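Local coordinates for protein probable histone-lysine N-methyltransferase, H3 lysine-9 specific SUVH9 (Arabidopsis thaliana, PDB 4NJ5) that acts in gene silencing, lacks methyltransferase activity, and may bind methylated DNA and recruit RNA polymerase V to chromatin in RNA-directed DNA methylation, at residues N306-G311 with C344-S349; R198-W203 with K215-R220; V262-F267 with L363-S368; S25-L30 with G52-M57. One frame throughout, in Å; residues are numbered along the deposited sequence.

Contact 1: residues N306-G311 with C344-S349. With ZN (zinc ion), chain C; ZN (zinc ion), chain D; ZN (zinc ion), chain B.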
loop_
_atom_site.group_PDB
_atom_site.type_symbol
_atom_site.label_atom_id
_atom_site.label_comp_id
_atom_site.label_asym_id
_atom_site.label_seq_id
_atom_site.Cartn_x
_atom_site.Cartn_y
_atom_site.Cartn_z
ATOM N N ASN A 306 -26.652 0.538 -14.368
ATOM C CA ASN A 306 -26.363 0.009 -13.036
ATOM C C ASN A 306 -24.873 -0.103 -12.731
ATOM O O ASN A 306 -24.478 -0.800 -11.791
ATOM C CB ASN A 306 -27.028 -1.352 -12.829
ATOM C CG ASN A 306 -28.425 -1.235 -12.267
ATOM O OD1 ASN A 306 -28.616 -0.755 -11.150
ATOM N ND2 ASN A 306 -29.411 -1.683 -13.033
ATOM N N GLY A 307 -24.051 0.583 -13.520
ATOM C CA GLY A 307 -22.610 0.513 -13.362
ATOM C C GLY A 307 -21.983 -0.405 -14.394
ATOM O O GLY A 307 -22.587 -1.403 -14.789
ATOM N N CYS A 308 -20.777 -0.069 -14.843
ATOM C CA CYS A 308 -20.094 -0.892 -15.837
ATOM C C CYS A 308 -19.780 -2.275 -15.292
ATOM O O CYS A 308 -19.192 -2.414 -14.225
ATOM C CB CYS A 308 -18.806 -0.226 -16.330
ATOM S SG CYS A 308 -19.061 1.170 -17.446
ATOM N N GLY A 309 -20.194 -3.294 -16.033
ATOM C CA GLY A 309 -19.841 -4.665 -15.727
ATOM C C GLY A 309 -18.921 -5.200 -16.806
ATOM O O GLY A 309 -17.753 -4.825 -16.872
ATOM N N SER A 310 -19.455 -6.064 -17.666
ATOM C CA SER A 310 -18.678 -6.659 -18.750
ATOM C C SER A 310 -19.385 -6.529 -20.094
ATOM O O SER A 310 -20.612 -6.588 -20.168
ATOM C CB SER A 310 -18.411 -8.140 -18.466
ATOM O OG SER A 310 -17.412 -8.308 -17.476
ATOM N N GLY A 311 -18.605 -6.352 -21.154
ATOM C CA GLY A 311 -19.136 -6.371 -22.506
ATOM C C GLY A 311 -19.770 -5.082 -22.994
ATOM O O GLY A 311 -20.503 -5.088 -23.983
ATOM N N CYS A 344 -21.683 8.773 -20.779
ATOM C CA CYS A 344 -22.065 7.476 -20.225
ATOM C C CYS A 344 -23.267 7.583 -19.289
ATOM O O CYS A 344 -23.467 8.600 -18.625
ATOM C CB CYS A 344 -20.885 6.817 -19.513
ATOM S SG CYS A 344 -19.486 6.497 -20.605
ATOM N N GLN A 345 -24.065 6.522 -19.246
ATOM C CA GLN A 345 -25.298 6.520 -18.472
ATOM C C GLN A 345 -25.139 5.800 -17.139
ATOM O O GLN A 345 -26.102 5.643 -16.390
ATOM C CB GLN A 345 -26.431 5.904 -19.291
ATOM C CG GLN A 345 -26.819 6.739 -20.498
ATOM C CD GLN A 345 -27.752 6.010 -21.442
ATOM O OE1 GLN A 345 -27.366 5.030 -22.075
ATOM N NE2 GLN A 345 -28.989 6.486 -21.540
ATOM N N CYS A 346 -23.920 5.361 -16.847
ATOM C CA CYS A 346 -23.630 4.776 -15.548
ATOM C C CYS A 346 -23.606 5.872 -14.485
ATOM O O CYS A 346 -23.279 7.021 -14.782
ATOM C CB CYS A 346 -22.304 4.005 -15.578
ATOM S SG CYS A 346 -20.915 4.915 -16.282
ATOM N N PRO A 347 -23.981 5.521 -13.245
ATOM C CA PRO A 347 -23.980 6.446 -12.107
ATOM C C PRO A 347 -22.557 6.718 -11.616
ATOM O O PRO A 347 -21.628 6.065 -12.088
ATOM C CB PRO A 347 -24.775 5.678 -11.048
ATOM C CG PRO A 347 -24.531 4.251 -11.372
ATOM C CD PRO A 347 -24.494 4.191 -12.869
ATOM N N PRO A 348 -22.383 7.685 -10.698
ATOM C CA PRO A 348 -21.069 7.978 -10.115
ATOM C C PRO A 348 -20.403 6.779 -9.440
ATOM O O PRO A 348 -19.177 6.748 -9.333
ATOM C CB PRO A 348 -21.391 9.049 -9.073
ATOM C CG PRO A 348 -22.543 9.773 -9.655
ATOM C CD PRO A 348 -23.372 8.725 -10.354
ATOM N N SER A 349 -21.195 5.807 -8.999
ATOM C CA SER A 349 -20.652 4.647 -8.297
ATOM C C SER A 349 -20.007 3.621 -9.231
ATOM O O SER A 349 -19.432 2.637 -8.768
ATOM C CB SER A 349 -21.741 3.962 -7.471
ATOM O OG SER A 349 -22.644 3.269 -8.313
HETATM ZN ZN ZN C . -19.353 3.181 -16.377
HETATM ZN ZN ZN D . -20.301 0.526 -19.269
HETATM ZN ZN ZN B . -18.865 4.259 -19.883
HETATM O O HOH W 1 -22.533 1.148 -9.818
#
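The flat peptide joining N306 to G307 turns one face to P347. Ring atom CD of P347 stands over that face, 3.7 Å from N of G307. A water lies on the same side of this peptide. It gives a weak bond to N306 O and sits 2.6 Å from OG of S349. CA of G307 packs on CB of C346, 4.1 Å away. At the backbone angles of G307 a CB would be jammed against the carbonyl O of N306, which calls for glycine.

The main link is metal. SG of C308 bridges two zinc ions, with bonds of 2.3 Å to the zinc of chain C and to that of chain D. SG of C346 binds the chain C zinc at 2.3 Å. It sits between its own backbone N and carbonyl carbon (chi1 50°), 4.3 Å from C308 SG. C340 and C350 complete this site. C302, C304 and C312 complete the chain D site. C344 SG holds the third zinc, in chain B, at 2.4 Å, together with C302, C314 and C340.

This is the triangular three-zinc cluster of the pre-SET domain, in which C302, C308 and C340 each serve two ions. The cysteines probably bind as thiolates, and the zinc charge would offset theirs only in part. With no direct hydrogen bond across, the joining of the two loops probably depends on zinc.

Contact 2: residues R198-W203 with K215-R220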
loop_
_atom_site.group_PDB
_atom_site.type_symbol
_atom_site.label_atom_id
_atom_site.label_comp_id
_atom_site.label_asym_id
_atom_site.label_seq_id
_atom_site.Cartn_x
_atom_site.Cartn_y
_atom_site.Cartn_z
ATOM N N ARG A 198 12.843 -10.394 22.585
ATOM C CA ARG A 198 13.250 -11.590 23.315
ATOM C C ARG A 198 12.379 -11.781 24.543
ATOM O O ARG A 198 11.972 -10.810 25.178
ATOM C CB ARG A 198 14.730 -11.538 23.704
ATOM C CG ARG A 198 15.649 -12.152 22.663
ATOM C CD ARG A 198 17.045 -12.402 23.208
ATOM N NE ARG A 198 17.959 -12.805 22.144
ATOM C CZ ARG A 198 18.719 -11.959 21.455
ATOM N NH1 ARG A 198 18.680 -10.662 21.728
ATOM N NH2 ARG A 198 19.519 -12.408 20.498
ATOM N N ILE A 199 12.080 -13.035 24.862
ATOM C CA ILE A 199 11.291 -13.349 26.043
ATOM C C ILE A 199 12.243 -13.422 27.224
ATOM O O ILE A 199 13.136 -14.263 27.252
ATOM C CB ILE A 199 10.549 -14.689 25.888
ATOM C CG1 ILE A 199 9.840 -14.756 24.533
ATOM C CG2 ILE A 199 9.553 -14.879 27.021
ATOM C CD1 ILE A 199 9.313 -16.130 24.188
ATOM N N VAL A 200 12.067 -12.530 28.192
ATOM C CA VAL A 200 13.032 -12.415 29.283
ATOM C C VAL A 200 12.467 -12.866 30.622
ATOM O O VAL A 200 13.186 -12.903 31.624
ATOM C CB VAL A 200 13.546 -10.975 29.427
ATOM C CG1 VAL A 200 14.124 -10.491 28.107
ATOM C CG2 VAL A 200 12.422 -10.061 29.892
ATOM N N ASP A 201 11.180 -13.198 30.637
ATOM C CA ASP A 201 10.536 -13.680 31.854
ATOM C C ASP A 201 9.223 -14.394 31.544
ATOM O O ASP A 201 8.577 -14.109 30.543
ATOM C CB ASP A 201 10.302 -12.532 32.837
ATOM C CG ASP A 201 10.059 -13.021 34.249
ATOM O OD1 ASP A 201 10.319 -14.213 34.510
ATOM O OD2 ASP A 201 9.615 -12.219 35.097
ATOM N N SER A 202 8.844 -15.332 32.405
ATOM C CA SER A 202 7.588 -16.059 32.242
ATOM C C SER A 202 7.039 -16.462 33.600
ATOM O O SER A 202 7.803 -16.694 34.539
ATOM C CB SER A 202 7.796 -17.312 31.395
ATOM O OG SER A 202 8.437 -18.322 32.153
ATOM N N TRP A 203 5.719 -16.558 33.707
ATOM C CA TRP A 203 5.111 -16.946 34.973
ATOM C C TRP A 203 3.685 -17.462 34.828
ATOM O O TRP A 203 3.050 -17.288 33.787
ATOM C CB TRP A 203 5.156 -15.781 35.969
ATOM C CG TRP A 203 4.277 -14.625 35.603
ATOM C CD1 TRP A 203 3.019 -14.375 36.068
ATOM C CD2 TRP A 203 4.590 -13.555 34.699
ATOM N NE1 TRP A 203 2.530 -13.218 35.512
ATOM C CE2 TRP A 203 3.473 -12.697 34.669
ATOM C CE3 TRP A 203 5.704 -13.242 33.914
ATOM C CZ2 TRP A 203 3.439 -11.544 33.884
ATOM C CZ3 TRP A 203 5.667 -12.096 33.135
ATOM C CH2 TRP A 203 4.543 -11.262 33.127
ATOM N N LYS A 215 1.930 -16.239 31.316
ATOM C CA LYS A 215 2.311 -14.914 30.848
ATOM C C LYS A 215 3.809 -14.814 30.564
ATOM O O LYS A 215 4.632 -15.403 31.265
ATOM C CB LYS A 215 1.881 -13.848 31.856
ATOM C CG LYS A 215 0.456 -13.354 31.651
ATOM C CD LYS A 215 -0.015 -12.492 32.811
ATOM C CE LYS A 215 -1.268 -11.724 32.437
ATOM N NZ LYS A 215 -2.152 -12.540 31.566
ATOM N N TYR A 216 4.152 -14.059 29.526
ATOM C CA TYR A 216 5.532 -13.932 29.088
ATOM C C TYR A 216 5.852 -12.468 28.829
ATOM O O TYR A 216 5.076 -11.757 28.193
ATOM C CB TYR A 216 5.765 -14.751 27.817
ATOM C CG TYR A 216 5.240 -16.169 27.888
ATOM C CD1 TYR A 216 6.053 -17.212 28.313
ATOM C CD2 TYR A 216 3.931 -16.464 27.530
ATOM C CE1 TYR A 216 5.576 -18.509 28.377
ATOM C CE2 TYR A 216 3.446 -17.755 27.594
ATOM C CZ TYR A 216 4.272 -18.772 28.015
ATOM O OH TYR A 216 3.789 -20.058 28.076
ATOM N N ARG A 217 6.991 -12.017 29.337
ATOM C CA ARG A 217 7.411 -10.641 29.140
ATOM C C ARG A 217 8.371 -10.548 27.964
ATOM O O ARG A 217 9.449 -11.145 27.978
ATOM C CB ARG A 217 8.058 -10.090 30.406
ATOM C CG ARG A 217 8.834 -8.809 30.189
ATOM C CD ARG A 217 9.436 -8.315 31.488
ATOM N NE ARG A 217 8.701 -7.173 32.015
ATOM C CZ ARG A 217 9.075 -5.910 31.854
ATOM N NH1 ARG A 217 10.187 -5.627 31.188
ATOM N NH2 ARG A 217 8.344 -4.930 32.367
ATOM N N LEU A 218 7.958 -9.802 26.945
ATOM C CA LEU A 218 8.743 -9.622 25.731
ATOM C C LEU A 218 9.402 -8.248 25.711
ATOM O O LEU A 218 8.760 -7.236 25.990
ATOM C CB LEU A 218 7.857 -9.784 24.493
ATOM C CG LEU A 218 7.756 -11.181 23.877
ATOM C CD1 LEU A 218 7.210 -12.188 24.875
ATOM C CD2 LEU A 218 6.897 -11.148 22.623
ATOM N N GLU A 219 10.689 -8.221 25.386
ATOM C CA GLU A 219 11.427 -6.969 25.295
ATOM C C GLU A 219 12.091 -6.855 23.932
ATOM O O GLU A 219 12.696 -7.811 23.446
ATOM C CB GLU A 219 12.468 -6.868 26.412
ATOM C CG GLU A 219 11.873 -6.549 27.776
ATOM C CD GLU A 219 12.911 -6.529 28.884
ATOM O OE1 GLU A 219 14.116 -6.652 28.579
ATOM O OE2 GLU A 219 12.517 -6.393 30.062
ATOM N N ARG A 220 11.971 -5.682 23.318
ATOM C CA ARG A 220 12.496 -5.475 21.977
ATOM C C ARG A 220 14.022 -5.490 21.948
ATOM O O ARG A 220 14.675 -4.995 22.865
ATOM C CB ARG A 220 11.961 -4.168 21.388
ATOM C CG ARG A 220 12.161 -4.045 19.889
ATOM C CD ARG A 220 11.203 -3.034 19.285
ATOM N NE ARG A 220 11.233 -3.061 17.826
ATOM C CZ ARG A 220 11.879 -2.176 17.074
ATOM N NH1 ARG A 220 12.548 -1.182 17.641
ATOM N NH2 ARG A 220 11.846 -2.280 15.753
#
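W203 lays one face of its indole against K215. CB of K215 lies 3.7 Å from the centroid of the six-membered ring, 24° off the normal, in a CH-pi contact. CG of W203 sits between the backbone N and carbonyl carbon (chi1 68°), which starts the ring across the neighbouring strand. CD of K215 runs on past the edge of the ring, 3.7 Å from W203 CZ2, and NZ goes on to T140. NE1 of W203 bonds D205. An alanine at W203 would probably leave CB of K215 without its aromatic cover and D205 without the indole N-H.

R217 points to the same side of the sheet. Its CD touches V200 CG2 at 3.8 Å. The chain then bends (chi3 -105°), and NH1 forms a salt bridge of 2.7 Å with E219 OE2, which uses its anti lone pair. V200 and E219 cross at about a right angle.

The other side carries I199, L218, S202 and Y216. I199 and L218 lie side by side, with CG1 of I199 3.7 Å from CD1 of L218. CB of S202 approaches CD1 of Y216 at 3.5 Å. Helix 159-169 packs on this side through M164 and M168.

Six backbone hydrogen bonds join the strands. V200 and D201 together face R217, which makes a beta bulge. The whole is an antiparallel beta hairpin, 190-206 with 212-220, within the SRA (YDG) domain.

Contact 3: residues V262-F267 with L363-S368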
loop_
_atom_site.group_PDB
_atom_site.type_symbol
_atom_site.label_atom_id
_atom_site.label_comp_id
_atom_site.label_asym_id
_atom_site.label_seq_id
_atom_site.Cartn_x
_atom_site.Cartn_y
_atom_site.Cartn_z
ATOM N N VAL A 262 -9.825 17.215 0.381
ATOM C CA VAL A 262 -9.097 16.931 1.610
ATOM C C VAL A 262 -7.955 17.937 1.746
ATOM O O VAL A 262 -7.426 18.415 0.742
ATOM C CB VAL A 262 -8.558 15.483 1.634
ATOM C CG1 VAL A 262 -9.684 14.506 1.928
ATOM C CG2 VAL A 262 -7.873 15.142 0.319
ATOM N N PRO A 263 -7.591 18.286 2.989
ATOM C CA PRO A 263 -6.518 19.263 3.208
ATOM C C PRO A 263 -5.150 18.706 2.830
ATOM O O PRO A 263 -4.922 17.509 2.979
ATOM C CB PRO A 263 -6.587 19.526 4.717
ATOM C CG PRO A 263 -7.241 18.307 5.289
ATOM C CD PRO A 263 -8.219 17.853 4.251
ATOM N N VAL A 264 -4.260 19.562 2.332
ATOM C CA VAL A 264 -2.901 19.144 2.005
ATOM C C VAL A 264 -1.909 19.803 2.953
ATOM O O VAL A 264 -1.696 21.012 2.897
ATOM C CB VAL A 264 -2.518 19.490 0.554
ATOM C CG1 VAL A 264 -1.115 18.981 0.244
ATOM C CG2 VAL A 264 -3.525 18.895 -0.415
ATOM N N TYR A 265 -1.303 19.002 3.821
ATOM C CA TYR A 265 -0.424 19.533 4.858
ATOM C C TYR A 265 0.878 20.084 4.293
ATOM O O TYR A 265 1.386 19.597 3.285
ATOM C CB TYR A 265 -0.077 18.456 5.884
ATOM C CG TYR A 265 -1.186 18.069 6.835
ATOM C CD1 TYR A 265 -2.496 18.493 6.641
ATOM C CD2 TYR A 265 -0.912 17.277 7.939
ATOM C CE1 TYR A 265 -3.500 18.128 7.524
ATOM C CE2 TYR A 265 -1.899 16.912 8.821
ATOM C CZ TYR A 265 -3.191 17.334 8.613
ATOM O OH TYR A 265 -4.164 16.957 9.506
ATOM N N LEU A 266 1.420 21.095 4.963
ATOM C CA LEU A 266 2.741 21.615 4.639
ATOM C C LEU A 266 3.574 21.681 5.911
ATOM O O LEU A 266 3.265 22.443 6.825
ATOM C CB LEU A 266 2.642 23.001 4.005
ATOM C CG LEU A 266 4.002 23.627 3.697
ATOM C CD1 LEU A 266 4.729 22.802 2.648
ATOM C CD2 LEU A 266 3.860 25.071 3.253
ATOM N N PHE A 267 4.633 20.883 5.963
ATOM C CA PHE A 267 5.413 20.724 7.182
ATOM C C PHE A 267 6.885 21.034 6.956
ATOM O O PHE A 267 7.459 20.645 5.945
ATOM C CB PHE A 267 5.259 19.300 7.711
ATOM C CG PHE A 267 5.944 19.066 9.021
ATOM C CD1 PHE A 267 5.374 19.515 10.201
ATOM C CD2 PHE A 267 7.152 18.388 9.078
ATOM C CE1 PHE A 267 5.999 19.300 11.414
ATOM C CE2 PHE A 267 7.781 18.168 10.288
ATOM C CZ PHE A 267 7.203 18.625 11.458
ATOM N N LEU A 363 -2.520 14.035 2.414
ATOM C CA LEU A 363 -1.097 14.040 2.105
ATOM C C LEU A 363 -0.365 15.189 2.788
ATOM O O LEU A 363 -0.976 16.154 3.260
ATOM C CB LEU A 363 -0.880 14.127 0.596
ATOM C CG LEU A 363 -1.606 13.099 -0.266
ATOM C CD1 LEU A 363 -1.370 13.394 -1.741
ATOM C CD2 LEU A 363 -1.149 11.696 0.089
ATOM N N GLU A 364 0.958 15.077 2.813
ATOM C CA GLU A 364 1.809 16.042 3.482
ATOM C C GLU A 364 3.041 16.342 2.642
ATOM O O GLU A 364 3.779 15.436 2.246
ATOM C CB GLU A 364 2.211 15.513 4.859
ATOM C CG GLU A 364 3.257 16.337 5.582
ATOM C CD GLU A 364 3.388 15.940 7.044
ATOM O OE1 GLU A 364 2.467 16.257 7.832
ATOM O OE2 GLU A 364 4.404 15.306 7.403
ATOM N N VAL A 365 3.233 17.623 2.350
ATOM C CA VAL A 365 4.421 18.108 1.671
ATOM C C VAL A 365 5.376 18.578 2.753
ATOM O O VAL A 365 5.077 19.517 3.484
ATOM C CB VAL A 365 4.083 19.283 0.738
ATOM C CG1 VAL A 365 5.345 19.838 0.088
ATOM C CG2 VAL A 365 3.084 18.844 -0.317
ATOM N N PHE A 366 6.514 17.912 2.875
ATOM C CA PHE A 366 7.417 18.186 3.978
ATOM C C PHE A 366 8.802 18.578 3.486
ATOM O O PHE A 366 9.267 18.103 2.449
ATOM C CB PHE A 366 7.509 16.975 4.908
ATOM C CG PHE A 366 8.157 15.782 4.277
ATOM C CD1 PHE A 366 7.428 14.933 3.461
ATOM C CD2 PHE A 366 9.496 15.510 4.498
ATOM C CE1 PHE A 366 8.022 13.835 2.874
ATOM C CE2 PHE A 366 10.098 14.413 3.917
ATOM C CZ PHE A 366 9.359 13.574 3.102
ATOM N N ARG A 367 9.451 19.456 4.239
ATOM C CA ARG A 367 10.797 19.890 3.922
ATOM C C ARG A 367 11.755 18.732 4.163
ATOM O O ARG A 367 11.562 17.934 5.083
ATOM C CB ARG A 367 11.174 21.094 4.785
ATOM C CG ARG A 367 12.554 21.670 4.514
ATOM C CD ARG A 367 12.562 22.594 3.309
ATOM N NE ARG A 367 13.803 23.358 3.239
ATOM C CZ ARG A 367 14.875 22.988 2.545
ATOM N NH1 ARG A 367 14.859 21.863 1.843
ATOM N NH2 ARG A 367 15.964 23.748 2.549
ATOM N N SER A 368 12.771 18.638 3.315
ATOM C CA SER A 368 13.785 17.600 3.410
ATOM C C SER A 368 15.105 18.195 2.943
ATOM O O SER A 368 15.123 19.271 2.346
ATOM C CB SER A 368 13.396 16.397 2.541
ATOM O OG SER A 368 14.535 15.781 1.955
HETATM O O HOH W 2 -4.088 15.596 0.996
#
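Y265 and E364 are neighbours on two parallel strands, 264-267 and 363-367, in the middle of a four-stranded mixed sheet. The sheet pairs a strand of the pre-SET motif with one of the SET region.

Backbone hydrogen bonds alternate along the pair. Y265 N bonds L363 O, and Y265 O takes V365 N. F267 N then bonds V365 O, and F267 O takes R367 N.

The polar contacts lie on the side of Y265 and E364, where F267 and F366 also touch through CB. OE1 of E364 lies in the plane of the Y265 ring, at its edge, 3.5 Å from CD2. Ring and carboxylate are nearly coplanar, 26° apart. CG of E364 is anti to the backbone N (chi1 172°), and CD packs 3.9 Å from F267 CB. OE2 of this buried carboxylate makes salt bridges to R246 and R376, and OE1 bonds the hydroxyl of Y250. An alanine at E364 would probably leave both arginines without their shared charge partner and open a gap beside Y265 and F267.

A further apolar contact lies on the other side, where CD1 of L266 is 4.0 Å from CG1 of V365. W373 of the next strand packs on L266 and V365.

At the start of the pair a water donates to P263 O at 2.9 Å and accepts from L363 N at 2.6 Å.

Contact 4: residues S25-L30 with G52-M57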
loop_
_atom_site.group_PDB
_atom_site.type_symbol
_atom_site.label_atom_id
_atom_site.label_comp_id
_atom_site.label_asym_id
_atom_site.label_seq_id
_atom_site.Cartn_x
_atom_site.Cartn_y
_atom_site.Cartn_z
ATOM N N SER A 25 -2.267 -9.415 -6.778
ATOM C CA SER A 25 -2.870 -9.637 -8.091
ATOM C C SER A 25 -3.819 -10.834 -8.072
ATOM O O SER A 25 -4.921 -10.774 -8.622
ATOM C CB SER A 25 -1.801 -9.841 -9.162
ATOM O OG SER A 25 -1.009 -8.679 -9.301
ATOM N N LEU A 26 -3.381 -11.916 -7.432
ATOM C CA LEU A 26 -4.185 -13.130 -7.325
ATOM C C LEU A 26 -5.483 -12.866 -6.562
ATOM O O LEU A 26 -6.569 -13.240 -7.023
ATOM C CB LEU A 26 -3.390 -14.237 -6.633
ATOM C CG LEU A 26 -3.537 -15.674 -7.137
ATOM C CD1 LEU A 26 -3.196 -16.637 -6.010
ATOM C CD2 LEU A 26 -4.932 -15.957 -7.679
ATOM N N ARG A 27 -5.363 -12.235 -5.395
ATOM C CA ARG A 27 -6.540 -11.829 -4.633
ATOM C C ARG A 27 -7.518 -11.079 -5.522
ATOM O O ARG A 27 -8.693 -11.446 -5.620
ATOM C CB ARG A 27 -6.150 -10.918 -3.469
ATOM C CG ARG A 27 -5.854 -11.617 -2.163
ATOM C CD ARG A 27 -5.976 -10.637 -1.000
ATOM N NE ARG A 27 -5.368 -9.341 -1.301
ATOM C CZ ARG A 27 -6.055 -8.228 -1.549
ATOM N NH1 ARG A 27 -7.382 -8.247 -1.529
ATOM N NH2 ARG A 27 -5.413 -7.098 -1.819
ATOM N N MET A 28 -7.019 -10.032 -6.174
ATOM C CA MET A 28 -7.868 -9.203 -7.020
ATOM C C MET A 28 -8.537 -10.021 -8.124
ATOM O O MET A 28 -9.690 -9.774 -8.478
ATOM C CB MET A 28 -7.072 -8.030 -7.600
ATOM C CG MET A 28 -6.702 -6.981 -6.557
ATOM S SD MET A 28 -5.632 -5.680 -7.197
ATOM C CE MET A 28 -6.679 -4.993 -8.483
ATOM N N PHE A 29 -7.819 -11.009 -8.647
ATOM C CA PHE A 29 -8.369 -11.869 -9.687
ATOM C C PHE A 29 -9.521 -12.727 -9.175
ATOM O O PHE A 29 -10.549 -12.856 -9.840
ATOM C CB PHE A 29 -7.288 -12.769 -10.281
ATOM C CG PHE A 29 -7.827 -13.824 -11.204
ATOM C CD1 PHE A 29 -8.242 -13.495 -12.485
ATOM C CD2 PHE A 29 -7.924 -15.145 -10.789
ATOM C CE1 PHE A 29 -8.743 -14.459 -13.338
ATOM C CE2 PHE A 29 -8.426 -16.119 -11.637
ATOM C CZ PHE A 29 -8.836 -15.776 -12.915
ATOM N N LEU A 30 -9.333 -13.322 -8.000
ATOM C CA LEU A 30 -10.371 -14.134 -7.372
ATOM C C LEU A 30 -11.612 -13.291 -7.096
ATOM O O LEU A 30 -12.764 -13.752 -7.269
ATOM C CB LEU A 30 -9.851 -14.730 -6.068
ATOM C CG LEU A 30 -8.719 -15.735 -6.258
ATOM C CD1 LEU A 30 -8.174 -16.212 -4.922
ATOM C CD2 LEU A 30 -9.210 -16.914 -7.091
ATOM N N GLY A 52 -7.486 -15.835 1.939
ATOM C CA GLY A 52 -7.101 -17.179 2.324
ATOM C C GLY A 52 -6.916 -18.084 1.121
ATOM O O GLY A 52 -5.989 -18.901 1.074
ATOM N N LYS A 53 -7.798 -17.932 0.137
ATOM C CA LYS A 53 -7.702 -18.730 -1.077
ATOM C C LYS A 53 -6.446 -18.381 -1.869
ATOM O O LYS A 53 -5.755 -19.272 -2.372
ATOM C CB LYS A 53 -8.945 -18.558 -1.948
ATOM C CG LYS A 53 -9.058 -19.604 -3.042
ATOM C CD LYS A 53 -8.897 -21.001 -2.464
ATOM C CE LYS A 53 -9.215 -22.076 -3.489
ATOM N NZ LYS A 53 -8.312 -22.005 -4.669
ATOM N N ALA A 54 -6.150 -17.087 -1.973
ATOM C CA ALA A 54 -4.929 -16.642 -2.637
ATOM C C ALA A 54 -3.707 -17.249 -1.948
ATOM O O ALA A 54 -2.787 -17.750 -2.604
ATOM C CB ALA A 54 -4.846 -15.126 -2.640
ATOM N N GLY A 55 -3.719 -17.220 -0.620
ATOM C CA GLY A 55 -2.684 -17.870 0.159
ATOM C C GLY A 55 -2.504 -19.346 -0.160
ATOM O O GLY A 55 -1.389 -19.784 -0.441
ATOM N N SER A 56 -3.591 -20.115 -0.123
ATOM C CA SER A 56 -3.498 -21.564 -0.336
ATOM C C SER A 56 -3.043 -21.907 -1.755
ATOM O O SER A 56 -2.275 -22.856 -1.973
ATOM C CB SER A 56 -4.833 -22.249 -0.027
ATOM O OG SER A 56 -5.799 -21.966 -1.026
ATOM N N MET A 57 -3.525 -21.128 -2.719
ATOM C CA MET A 57 -3.098 -21.281 -4.102
ATOM C C MET A 57 -1.611 -20.992 -4.259
ATOM O O MET A 57 -0.915 -21.690 -4.992
ATOM C CB MET A 57 -3.904 -20.371 -5.023
ATOM C CG MET A 57 -5.341 -20.801 -5.199
ATOM S SD MET A 57 -6.235 -19.679 -6.283
ATOM C CE MET A 57 -5.381 -19.958 -7.833
#
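M57 reaches from its helix to L26 and L30. CB touches CD1 of L26 at 3.9 Å. CG is anti to the carbonyl carbon (chi1 -71°), which leads the chain away from L26 CD1 and toward L30. SD then meets both leucines on one side: it is 4.1 Å from CD2 of L30 and slightly farther from CD2 of L26. The chain bends at the sulfur (chi3 66°), which brings CE to 4.0 Å from L26 CD2. M57 crosses L26 at a slant. M57 and L30 run alongside each other, pointing opposite ways.

A54 is the other main partner. L26 CD1 rests on its backbone, 3.6 Å from A54 O. L30 CD1 approaches from another side, 3.7 Å from A54 N, and also meets K53 CB. The aliphatic part of R27 comes in as well, with CG 3.7 Å from A54 CB. Its charged end turns back to its own helix, where NH2 makes a salt bridge to D24. The CA atoms of A54 and R27 are the nearest pair, 5.5 Å apart. This is apolar helix-helix packing, and no hydrogen bond crosses it.

The axes of segments 25-30 and 52-57 pass 8.9 Å apart at 124°. K50, A51 and M58 extend the packing along helix 46-60. On other sides of helix 8-35, S25 and F29 meet loop residues W424 and L427, and M28 meets D325 and T329. Helix 46-60 is tied in turn to W64, whose NE1 bonds G55 O.

From the N terminus, contact 4 comes first. It closes the link between helices 8-35 and 46-60, part of which is not modelled. Contact 2 follows in series and closes the turn between two strands of the SRA domain. Contact 3 opens next, at 262-267, and closes only at 363-368, after 95 intervening residues. Contact 1 is nested inside that long loop. No contacts cross. Contact 3 thus joins the pre-SET motif to the SET region, while contact 1 gathers the cysteine-rich pre-SET part around zinc. None of the contacts touch. The nearest are contacts 1 and 4, about 11 Å apart between nearest atoms.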